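Local coordinates for oxygenase-reductase (Streptomyces fradiae, PDB 4OSP), which binds NADP(H) in the C-terminal short-chain reductase domain described here, which reduces the C-6 ketone of urdamycin-type angucyclinones, at residues 23-28 with 51-56; 43-48 with 55-60; 87-92 with 139-144; 104-109 with 133-138. All coordinates share one frame; numbering follows the deposited sequence.

How the contacts relate
From the N terminus, contact 1 closes the first loop: the cofactor-binding turn after strand 18-21 meets helix 51-63. Contact 2 opens later, at strand 42-47, and closes on the same stretch of helix, overlapping contact 1 rather than nesting in it; the two share Asp55 and Glu56 and touch through Ser24 and His46. Both belong to the half of the Rossmann fold built on strands 18-21, 42-47 and 67-72. Later, contact 3 ties helix 80-96 to helix 121-142, and contact 4, nested inside its loop, sets strand 103-106 against the latter helix. Ala44, on the other face of strand 42-47, packs on Leu88 and links contacts 2 and 3, while Gly23 and Asn107 join contacts 1 and 4 beside the cofactor site.

Contact 1 of 4, residues 23-28 with 51-56; sequences GSSRGI and REAADE
Ser25 and Ala53 meet through small apolar groups, with Ser25 CB 3.8 Å from Ala53 CB. The same serine carbon also lies against the helix backbone, 3.8 Å from Ala54 N, and Ser25 CA comes within 4.6 Å of Ala54 CA. Such a close approach of a loop to a helix suits short residues: a serine on one side and two alanines on the other. The backbone turns Ser25 CB toward the helix, and the first torsion (chi1 66°) sets only the hydroxyl, placing Ser25 OG 4.1 Å from Ala53 CB.

The loop is the glycine-rich turn of classical short-chain dehydrogenases, TGxxxGxG, joining the first Rossmann strand to helix 27-38. Gly23 and Gly27 both adopt positive phi, and the pair phi 56°, psi -135° at Gly27 is one that a side chain would hardly tolerate. Gly23, Ser25, Arg26 and Ile28 have been seen to bind NADP(+) in this protein.

Flat-group packing adds a second patch. The Arg26 chain bends at chi2 and lays one face of its guanidinium over the Ala53 methyl, with Arg26 NH2 3.9 Å from Ala53 CB.

Charge may add a weak attraction at longer range. Arg26 NH1 and Glu56 OE1 stand 4.6 Å apart, beyond a salt bridge, and Glu56 also has a weak, long ion pair with Arg30.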
# COMPACT_ATOMS: atom_id res chain seq x y z
N GLY B 23 -24.75 -12.75 -5.90
CA GLY B 23 -25.56 -11.62 -5.42
C GLY B 23 -25.89 -10.68 -6.55
O GLY B 23 -25.65 -9.48 -6.48
N SER B 24 -26.48 -11.25 -7.59
CA SER B 24 -26.48 -10.66 -8.91
C SER B 24 -27.87 -10.10 -9.31
O SER B 24 -28.10 -9.75 -10.49
CB SER B 24 -26.06 -11.73 -9.90
OG SER B 24 -25.56 -11.16 -11.07
N SER B 25 -28.79 -10.03 -8.36
CA SER B 25 -30.15 -9.63 -8.67
C SER B 25 -30.38 -8.12 -8.46
O SER B 25 -31.40 -7.57 -8.90
CB SER B 25 -31.15 -10.46 -7.85
OG SER B 25 -31.04 -10.19 -6.46
N ARG B 26 -29.40 -7.45 -7.84
CA ARG B 26 -29.52 -6.06 -7.38
C ARG B 26 -28.18 -5.31 -7.51
O ARG B 26 -27.11 -5.92 -7.44
CB ARG B 26 -29.93 -6.04 -5.90
CG ARG B 26 -31.38 -6.38 -5.62
CD ARG B 26 -32.28 -5.15 -5.72
NE ARG B 26 -33.70 -5.51 -5.58
CZ ARG B 26 -34.50 -5.83 -6.59
NH1 ARG B 26 -34.05 -5.85 -7.84
NH2 ARG B 26 -35.77 -6.14 -6.35
N GLY B 27 -28.27 -3.98 -7.68
CA GLY B 27 -27.13 -3.07 -7.49
C GLY B 27 -25.90 -3.39 -8.33
O GLY B 27 -26.02 -3.68 -9.53
N ILE B 28 -24.72 -3.34 -7.71
CA ILE B 28 -23.44 -3.62 -8.39
C ILE B 28 -23.43 -4.99 -9.08
O ILE B 28 -23.02 -5.10 -10.25
CB ILE B 28 -22.23 -3.48 -7.43
CG1 ILE B 28 -21.97 -2.01 -7.10
CG2 ILE B 28 -20.98 -4.13 -8.02
CD1 ILE B 28 -21.20 -1.78 -5.81
N ARG B 51 -36.16 -15.19 -6.26
CA ARG B 51 -36.14 -15.75 -7.62
C ARG B 51 -36.62 -14.76 -8.69
O ARG B 51 -36.12 -14.76 -9.81
CB ARG B 51 -36.96 -17.05 -7.67
CG ARG B 51 -37.19 -17.64 -9.06
CD ARG B 51 -35.92 -18.23 -9.68
NE ARG B 51 -35.57 -19.54 -9.12
CZ ARG B 51 -34.53 -20.28 -9.52
NH1 ARG B 51 -33.73 -19.85 -10.49
NH2 ARG B 51 -34.29 -21.45 -8.94
N GLU B 52 -37.59 -13.93 -8.33
CA GLU B 52 -38.17 -12.96 -9.26
C GLU B 52 -37.16 -11.90 -9.70
O GLU B 52 -37.02 -11.62 -10.90
CB GLU B 52 -39.41 -12.27 -8.65
CG GLU B 52 -40.71 -13.03 -8.86
CD GLU B 52 -40.88 -14.19 -7.89
OE1 GLU B 52 -40.30 -14.15 -6.78
OE2 GLU B 52 -41.60 -15.15 -8.25
N ALA B 53 -36.47 -11.31 -8.73
CA ALA B 53 -35.47 -10.28 -9.02
C ALA B 53 -34.36 -10.83 -9.90
O ALA B 53 -33.83 -10.11 -10.76
CB ALA B 53 -34.91 -9.70 -7.74
N ALA B 54 -34.01 -12.09 -9.69
CA ALA B 54 -32.98 -12.74 -10.49
C ALA B 54 -33.46 -12.93 -11.93
O ALA B 54 -32.71 -12.71 -12.89
CB ALA B 54 -32.56 -14.06 -9.88
N ASP B 55 -34.72 -13.34 -12.08
CA ASP B 55 -35.34 -13.49 -13.39
C ASP B 55 -35.51 -12.16 -14.12
O ASP B 55 -35.51 -12.12 -15.35
CB ASP B 55 -36.69 -14.22 -13.26
CG ASP B 55 -36.52 -15.68 -12.87
OD1 ASP B 55 -35.50 -16.28 -13.27
OD2 ASP B 55 -37.39 -16.22 -12.17
N GLU B 56 -35.61 -11.08 -13.37
CA GLU B 56 -35.68 -9.74 -13.96
C GLU B 56 -34.35 -9.33 -14.64
O GLU B 56 -34.36 -8.78 -15.76
CB GLU B 56 -36.08 -8.72 -12.91
CG GLU B 56 -36.77 -7.49 -13.47
CD GLU B 56 -37.33 -6.56 -12.39
OE1 GLU B 56 -37.00 -6.75 -11.19
OE2 GLU B 56 -38.12 -5.65 -12.74

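Contact 2 of 4, residues 43-48 with 55-60; sequences VAVHCS and DETVAT
Two donors of Thr60 converge on Glu56 O: the backbone N at 2.9 Å and the hydroxyl OG1 at 3.0 Å. They arrive from opposite faces of the carbonyl plane, the hydroxyl tilted 34° out of it. The hydroxyl thereby finds an acceptor one turn back on its own helix. One turn of this helix then offers its apolar side to the sheet.

There Val45 is the residue that fits between Thr57 and Val58. Its CG2 meets both neighbours, lying 3.9 Å from Thr57 CG2 and equally far from Val58 CG2, while its other branch, CG1, rests 4.0 Å from Thr57 CB. With CG1 anti to the backbone N (chi1 176°), the two methyls spread along the helix surface. A beta-branched valine is at home in a strand, and the backbones come within 7.0 Å (Val45 CA to Val58 CA), a gap that short branched side chains fill. Thr57 supplies a methyl to the valine, and its OG1 is within weak hydrogen-bonding reach of Ala53 O and Ser24 O, which helps to explain a buried threonine.

On the far side of the strand, Ala44 packs on Leu88 of helix 80-96. Strand 42-47 and helix 51-63, with strand 67-72 to follow, form the beta-alpha-beta crossover unit of the Rossmann fold, and Ser48, just past the strand, has been seen to bind NADP(+).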
# COMPACT_ATOMS: atom_id res chain seq x y z
N VAL B 43 -24.25 -15.61 -18.73
CA VAL B 43 -24.11 -15.24 -17.32
C VAL B 43 -25.10 -15.97 -16.44
O VAL B 43 -26.30 -16.01 -16.73
CB VAL B 43 -24.29 -13.72 -17.11
CG1 VAL B 43 -24.09 -13.35 -15.64
CG2 VAL B 43 -23.34 -12.93 -18.01
N ALA B 44 -24.59 -16.54 -15.35
CA ALA B 44 -25.43 -17.09 -14.31
C ALA B 44 -25.68 -16.01 -13.27
O ALA B 44 -24.77 -15.55 -12.59
CB ALA B 44 -24.77 -18.31 -13.68
N VAL B 45 -26.93 -15.57 -13.18
CA VAL B 45 -27.33 -14.58 -12.21
C VAL B 45 -27.71 -15.32 -10.96
O VAL B 45 -28.66 -16.09 -10.96
CB VAL B 45 -28.54 -13.75 -12.71
CG1 VAL B 45 -29.03 -12.78 -11.65
CG2 VAL B 45 -28.19 -13.02 -14.00
N HIS B 46 -26.94 -15.11 -9.90
CA HIS B 46 -27.22 -15.74 -8.62
C HIS B 46 -27.90 -14.78 -7.68
O HIS B 46 -27.64 -13.59 -7.72
CB HIS B 46 -25.93 -16.23 -7.95
CG HIS B 46 -26.08 -16.51 -6.48
ND1 HIS B 46 -25.86 -15.56 -5.52
CD2 HIS B 46 -26.45 -17.64 -5.83
CE1 HIS B 46 -26.08 -16.08 -4.32
NE2 HIS B 46 -26.43 -17.34 -4.48
N CYS B 47 -28.78 -15.32 -6.84
CA CYS B 47 -29.31 -14.60 -5.68
C CYS B 47 -29.58 -15.59 -4.56
O CYS B 47 -29.75 -16.78 -4.81
CB CYS B 47 -30.60 -13.84 -6.03
SG CYS B 47 -31.17 -12.70 -4.74
N SER B 48 -29.61 -15.08 -3.34
CA SER B 48 -29.81 -15.93 -2.17
C SER B 48 -31.24 -16.47 -2.00
O SER B 48 -31.40 -17.63 -1.63
CB SER B 48 -29.33 -15.23 -0.90
OG SER B 48 -27.92 -15.38 -0.75
N ASP B 55 -34.72 -13.34 -12.08
CA ASP B 55 -35.34 -13.49 -13.39
C ASP B 55 -35.51 -12.16 -14.12
O ASP B 55 -35.51 -12.12 -15.35
CB ASP B 55 -36.69 -14.22 -13.26
CG ASP B 55 -36.52 -15.68 -12.87
OD1 ASP B 55 -35.50 -16.28 -13.27
OD2 ASP B 55 -37.39 -16.22 -12.17
N GLU B 56 -35.61 -11.08 -13.37
CA GLU B 56 -35.68 -9.74 -13.96
C GLU B 56 -34.35 -9.33 -14.64
O GLU B 56 -34.36 -8.78 -15.76
CB GLU B 56 -36.08 -8.72 -12.91
CG GLU B 56 -36.77 -7.49 -13.47
CD GLU B 56 -37.33 -6.56 -12.39
OE1 GLU B 56 -37.00 -6.75 -11.19
OE2 GLU B 56 -38.12 -5.65 -12.74
N THR B 57 -33.23 -9.61 -13.97
CA THR B 57 -31.91 -9.38 -14.55
C THR B 57 -31.73 -10.19 -15.82
O THR B 57 -31.23 -9.69 -16.85
CB THR B 57 -30.79 -9.80 -13.58
OG1 THR B 57 -31.02 -9.23 -12.29
CG2 THR B 57 -29.42 -9.35 -14.12
N VAL B 58 -32.14 -11.45 -15.74
CA VAL B 58 -32.07 -12.37 -16.88
C VAL B 58 -32.87 -11.80 -18.04
O VAL B 58 -32.38 -11.72 -19.18
CB VAL B 58 -32.55 -13.78 -16.47
CG1 VAL B 58 -32.84 -14.64 -17.70
CG2 VAL B 58 -31.51 -14.44 -15.58
N ALA B 59 -34.10 -11.36 -17.75
CA ALA B 59 -34.97 -10.74 -18.75
C ALA B 59 -34.30 -9.51 -19.38
O ALA B 59 -34.32 -9.35 -20.60
CB ALA B 59 -36.31 -10.37 -18.14
N THR B 60 -33.69 -8.66 -18.56
CA THR B 60 -33.04 -7.46 -19.07
C THR B 60 -31.89 -7.81 -20.01
O THR B 60 -31.73 -7.18 -21.07
CB THR B 60 -32.51 -6.59 -17.92
OG1 THR B 60 -33.60 -6.24 -17.07
CG2 THR B 60 -31.85 -5.31 -18.46

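Contact 3 of 4, residues 87-92 with 139-144; sequences ALERGL and VQRALT
Glu89 and Arg141 bridge the two helices, and the residues around Glu89 in sequence help to explain how it comes to face across. Leu88, just before it, and Leu92, a turn later, are buried against Ala44 and Leu42 of the sheet, as befits leucines on the inner side of a helix. Glu89 is one step further round than Leu88, partly exposed, and leaves its backbone with CG beside the N (chi1 -72°) in an extended chain that carries the carboxylate across to the neighbouring helix.

Its OE2 stands 2.8 Å from Arg141 NH2, forming a salt bridge whose hydrogen bond is weak because the N-H...O angle is 119°. A single nitrogen does the gripping: the carboxylate and guanidinium planes are 87° apart, so this is not the coplanar, two-pronged pair. Glu89 OE1 lies near the edge of the guanidinium, in its plane, 3.4 Å from Arg141 NH2.

The partners belong to helices 80-96 and 121-142, which flank the same face of the Rossmann sheet and lie side by side there. The Arg141 chain bends at chi2 on its way to the glutamate, and the arginine side chain also packs on Val81 and Phe85 of helix 80-96.

Across the contact, Gln140, beside the arginine, instead donates from NE2 to Val119 O and Pro116 O of the second subunit.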
# COMPACT_ATOMS: atom_id res chain seq x y z
N ALA B 87 -26.81 -26.09 -9.26
CA ALA B 87 -27.61 -25.27 -10.16
C ALA B 87 -26.75 -24.66 -11.27
O ALA B 87 -27.14 -24.65 -12.44
CB ALA B 87 -28.34 -24.18 -9.38
N LEU B 88 -25.56 -24.20 -10.91
CA LEU B 88 -24.66 -23.61 -11.89
C LEU B 88 -24.32 -24.61 -13.01
O LEU B 88 -24.41 -24.28 -14.19
CB LEU B 88 -23.37 -23.10 -11.22
CG LEU B 88 -22.30 -22.51 -12.15
CD1 LEU B 88 -22.78 -21.18 -12.71
CD2 LEU B 88 -20.97 -22.35 -11.43
N GLU B 89 -23.96 -25.82 -12.61
CA GLU B 89 -23.51 -26.85 -13.55
C GLU B 89 -24.62 -27.37 -14.47
O GLU B 89 -24.40 -27.54 -15.67
CB GLU B 89 -22.83 -28.00 -12.80
CG GLU B 89 -21.46 -27.64 -12.25
CD GLU B 89 -20.71 -28.83 -11.67
OE1 GLU B 89 -21.31 -29.91 -11.50
OE2 GLU B 89 -19.52 -28.68 -11.37
N ARG B 90 -25.80 -27.63 -13.91
CA ARG B 90 -26.96 -27.97 -14.72
C ARG B 90 -27.22 -26.88 -15.77
O ARG B 90 -27.26 -27.16 -16.96
CB ARG B 90 -28.18 -28.19 -13.84
CG ARG B 90 -29.36 -28.85 -14.55
CD ARG B 90 -30.45 -29.27 -13.57
NE ARG B 90 -31.16 -28.11 -13.03
CZ ARG B 90 -30.87 -27.52 -11.87
NH1 ARG B 90 -29.89 -27.99 -11.11
NH2 ARG B 90 -31.57 -26.47 -11.47
N GLY B 91 -27.35 -25.63 -15.31
CA GLY B 91 -27.63 -24.51 -16.20
C GLY B 91 -26.60 -24.32 -17.31
O GLY B 91 -26.95 -24.02 -18.46
N LEU B 92 -25.32 -24.47 -16.97
CA LEU B 92 -24.25 -24.30 -17.94
C LEU B 92 -24.22 -25.43 -18.97
O LEU B 92 -24.04 -25.18 -20.18
CB LEU B 92 -22.89 -24.18 -17.24
CG LEU B 92 -22.51 -22.85 -16.58
CD1 LEU B 92 -21.21 -23.00 -15.80
CD2 LEU B 92 -22.38 -21.73 -17.60
N VAL B 139 -14.47 -20.16 -4.58
CA VAL B 139 -13.25 -20.20 -5.36
C VAL B 139 -12.74 -21.64 -5.41
O VAL B 139 -12.39 -22.16 -6.47
CB VAL B 139 -12.16 -19.28 -4.79
CG1 VAL B 139 -10.84 -19.49 -5.52
CG2 VAL B 139 -12.60 -17.82 -4.88
N GLN B 140 -12.70 -22.29 -4.25
CA GLN B 140 -12.17 -23.64 -4.16
C GLN B 140 -12.93 -24.58 -5.08
O GLN B 140 -12.33 -25.30 -5.88
CB GLN B 140 -12.22 -24.15 -2.73
CG GLN B 140 -11.52 -25.49 -2.53
CD GLN B 140 -11.77 -26.05 -1.16
OE1 GLN B 140 -12.85 -26.55 -0.87
NE2 GLN B 140 -10.76 -25.97 -0.29
N ARG B 141 -14.25 -24.56 -4.98
CA ARG B 141 -15.08 -25.39 -5.82
C ARG B 141 -14.99 -24.97 -7.30
O ARG B 141 -14.94 -25.83 -8.19
CB ARG B 141 -16.52 -25.39 -5.29
CG ARG B 141 -17.54 -26.14 -6.14
CD ARG B 141 -17.37 -27.66 -6.10
NE ARG B 141 -17.89 -28.25 -7.35
CZ ARG B 141 -19.13 -28.67 -7.51
NH1 ARG B 141 -19.99 -28.60 -6.51
NH2 ARG B 141 -19.53 -29.17 -8.66
N ALA B 142 -14.93 -23.67 -7.57
CA ALA B 142 -14.88 -23.19 -8.97
C ALA B 142 -13.61 -23.57 -9.74
O ALA B 142 -13.64 -23.65 -10.97
CB ALA B 142 -15.11 -21.68 -9.04
N LEU B 143 -12.51 -23.78 -9.02
CA LEU B 143 -11.24 -24.17 -9.65
C LEU B 143 -11.39 -25.40 -10.53
O LEU B 143 -10.66 -25.57 -11.51
CB LEU B 143 -10.14 -24.42 -8.62
CG LEU B 143 -9.65 -23.28 -7.72
CD1 LEU B 143 -8.43 -23.78 -6.95
CD2 LEU B 143 -9.31 -22.02 -8.49
N THR B 144 -12.35 -26.24 -10.20
CA THR B 144 -12.63 -27.42 -11.00
C THR B 144 -13.26 -27.09 -12.36
O THR B 144 -13.22 -27.90 -13.28
CB THR B 144 -13.55 -28.42 -10.26
OG1 THR B 144 -13.83 -29.52 -11.12
CG2 THR B 144 -14.86 -27.77 -9.87

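Contact 4 of 4, residues 104-109 with 133-138; sequences LVNNAG and KAPFFI
The carboxamide oxygen of Asn106 rests on CA and CB of Pro135, its OD1 3.7 Å from Pro135 CA and 3.8 Å from Pro135 CB. That oxygen is thus met by carbon, and the same OD1 also lies 3.9 Å from both Ile138 CG2 and Ile138 CD1. With CG beside the backbone N (chi1 -85°), the amide is sent toward the helix, and ND2 finds its polar partner outside the two segments in Asn154 OD1 of the next strand. An asparagine suits the spot because its nitrogen can hold the neighbouring strand while its flat end packs against apolar atoms.

Asn106 opens the NNAG sequence of short-chain dehydrogenases, at the end of strand 103-106; of the loop that follows, Asn107 and Gly109 have been seen to bind NADP(+). The backbone N atoms of Asn107 and Ala108 both donate to Thr22 OG1, which ties this loop to the chain just beyond strand 18-21.

Two residues earlier, on the same side of the strand, Leu104 meets the helix with its tip: CD1 is 3.9 Å and CD2 4.0 Å from Ile138 CG2. Strand and helix run almost antiparallel, at 168°, with their short axes 9.8 Å apart; Leu104 meets Ile138, and Asn106 reaches both Ile138 and Pro135. Pro135 has no N-H to give to the turn before, and the helix is kinked there. Met177 and Leu180 of helix 168-187 pack on the Pro135 ring.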
# COMPACT_ATOMS: atom_id res chain seq x y z
N LEU B 104 -15.47 -15.84 -12.84
CA LEU B 104 -16.16 -15.86 -11.57
C LEU B 104 -16.06 -14.49 -10.90
O LEU B 104 -14.96 -13.97 -10.68
CB LEU B 104 -15.55 -16.93 -10.65
CG LEU B 104 -15.93 -16.83 -9.17
CD1 LEU B 104 -17.41 -17.13 -8.99
CD2 LEU B 104 -15.06 -17.75 -8.33
N VAL B 105 -17.21 -13.93 -10.55
CA VAL B 105 -17.25 -12.67 -9.83
C VAL B 105 -17.85 -12.89 -8.46
O VAL B 105 -19.03 -13.20 -8.34
CB VAL B 105 -18.08 -11.60 -10.58
CG1 VAL B 105 -18.04 -10.28 -9.83
CG2 VAL B 105 -17.57 -11.43 -12.00
N ASN B 106 -17.01 -12.76 -7.43
CA ASN B 106 -17.49 -12.84 -6.05
C ASN B 106 -18.02 -11.49 -5.61
O ASN B 106 -17.26 -10.66 -5.11
CB ASN B 106 -16.36 -13.26 -5.10
CG ASN B 106 -16.20 -14.76 -5.02
OD1 ASN B 106 -17.14 -15.48 -4.69
ND2 ASN B 106 -14.99 -15.23 -5.28
N ASN B 107 -19.31 -11.27 -5.82
CA ASN B 107 -19.92 -9.98 -5.52
C ASN B 107 -20.72 -9.96 -4.23
O ASN B 107 -20.77 -8.95 -3.55
CB ASN B 107 -20.78 -9.50 -6.68
CG ASN B 107 -21.60 -8.28 -6.32
OD1 ASN B 107 -21.10 -7.15 -6.31
ND2 ASN B 107 -22.87 -8.49 -6.01
N ALA B 108 -21.35 -11.09 -3.91
CA ALA B 108 -22.29 -11.13 -2.79
C ALA B 108 -21.67 -10.80 -1.43
O ALA B 108 -20.55 -11.21 -1.12
CB ALA B 108 -23.00 -12.48 -2.74
N GLY B 109 -22.41 -10.05 -0.63
CA GLY B 109 -21.99 -9.73 0.73
C GLY B 109 -23.07 -9.00 1.49
O GLY B 109 -23.94 -8.38 0.88
N LYS B 133 -16.02 -16.87 4.24
CA LYS B 133 -16.12 -18.31 4.10
C LYS B 133 -16.65 -18.73 2.75
O LYS B 133 -16.03 -19.54 2.06
CB LYS B 133 -16.98 -18.92 5.21
CG LYS B 133 -17.06 -20.44 5.15
CD LYS B 133 -17.52 -21.02 6.48
CE LYS B 133 -17.58 -22.54 6.43
NZ LYS B 133 -18.14 -23.10 7.69
N ALA B 134 -17.79 -18.18 2.36
CA ALA B 134 -18.42 -18.59 1.11
C ALA B 134 -17.51 -18.27 -0.07
O ALA B 134 -17.24 -19.15 -0.90
CB ALA B 134 -19.80 -17.97 0.93
N PRO B 135 -17.03 -17.01 -0.17
CA PRO B 135 -16.17 -16.73 -1.31
C PRO B 135 -14.95 -17.65 -1.36
O PRO B 135 -14.57 -18.09 -2.46
CB PRO B 135 -15.78 -15.26 -1.10
CG PRO B 135 -16.93 -14.69 -0.33
CD PRO B 135 -17.35 -15.79 0.60
N PHE B 136 -14.35 -17.96 -0.21
CA PHE B 136 -13.25 -18.94 -0.23
C PHE B 136 -13.67 -20.28 -0.84
O PHE B 136 -13.02 -20.77 -1.76
CB PHE B 136 -12.65 -19.18 1.16
CG PHE B 136 -11.60 -20.24 1.14
CD1 PHE B 136 -11.94 -21.58 1.32
CD2 PHE B 136 -10.27 -19.91 0.86
CE1 PHE B 136 -10.97 -22.56 1.24
CE2 PHE B 136 -9.29 -20.89 0.79
CZ PHE B 136 -9.64 -22.22 0.98
N PHE B 137 -14.74 -20.86 -0.33
CA PHE B 137 -15.18 -22.17 -0.80
C PHE B 137 -15.77 -22.16 -2.20
O PHE B 137 -15.74 -23.17 -2.91
CB PHE B 137 -16.07 -22.88 0.24
CG PHE B 137 -15.30 -23.36 1.42
CD1 PHE B 137 -14.52 -24.51 1.32
CD2 PHE B 137 -15.23 -22.59 2.58
CE1 PHE B 137 -13.73 -24.92 2.39
CE2 PHE B 137 -14.45 -23.00 3.65
CZ PHE B 137 -13.69 -24.16 3.56
N ILE B 138 -16.26 -21.00 -2.62
CA ILE B 138 -16.73 -20.83 -3.99
C ILE B 138 -15.54 -20.85 -4.95
O ILE B 138 -15.59 -21.49 -6.00
CB ILE B 138 -17.51 -19.52 -4.18
CG1 ILE B 138 -18.87 -19.59 -3.46
CG2 ILE B 138 -17.69 -19.21 -5.67
CD1 ILE B 138 -19.64 -18.28 -3.49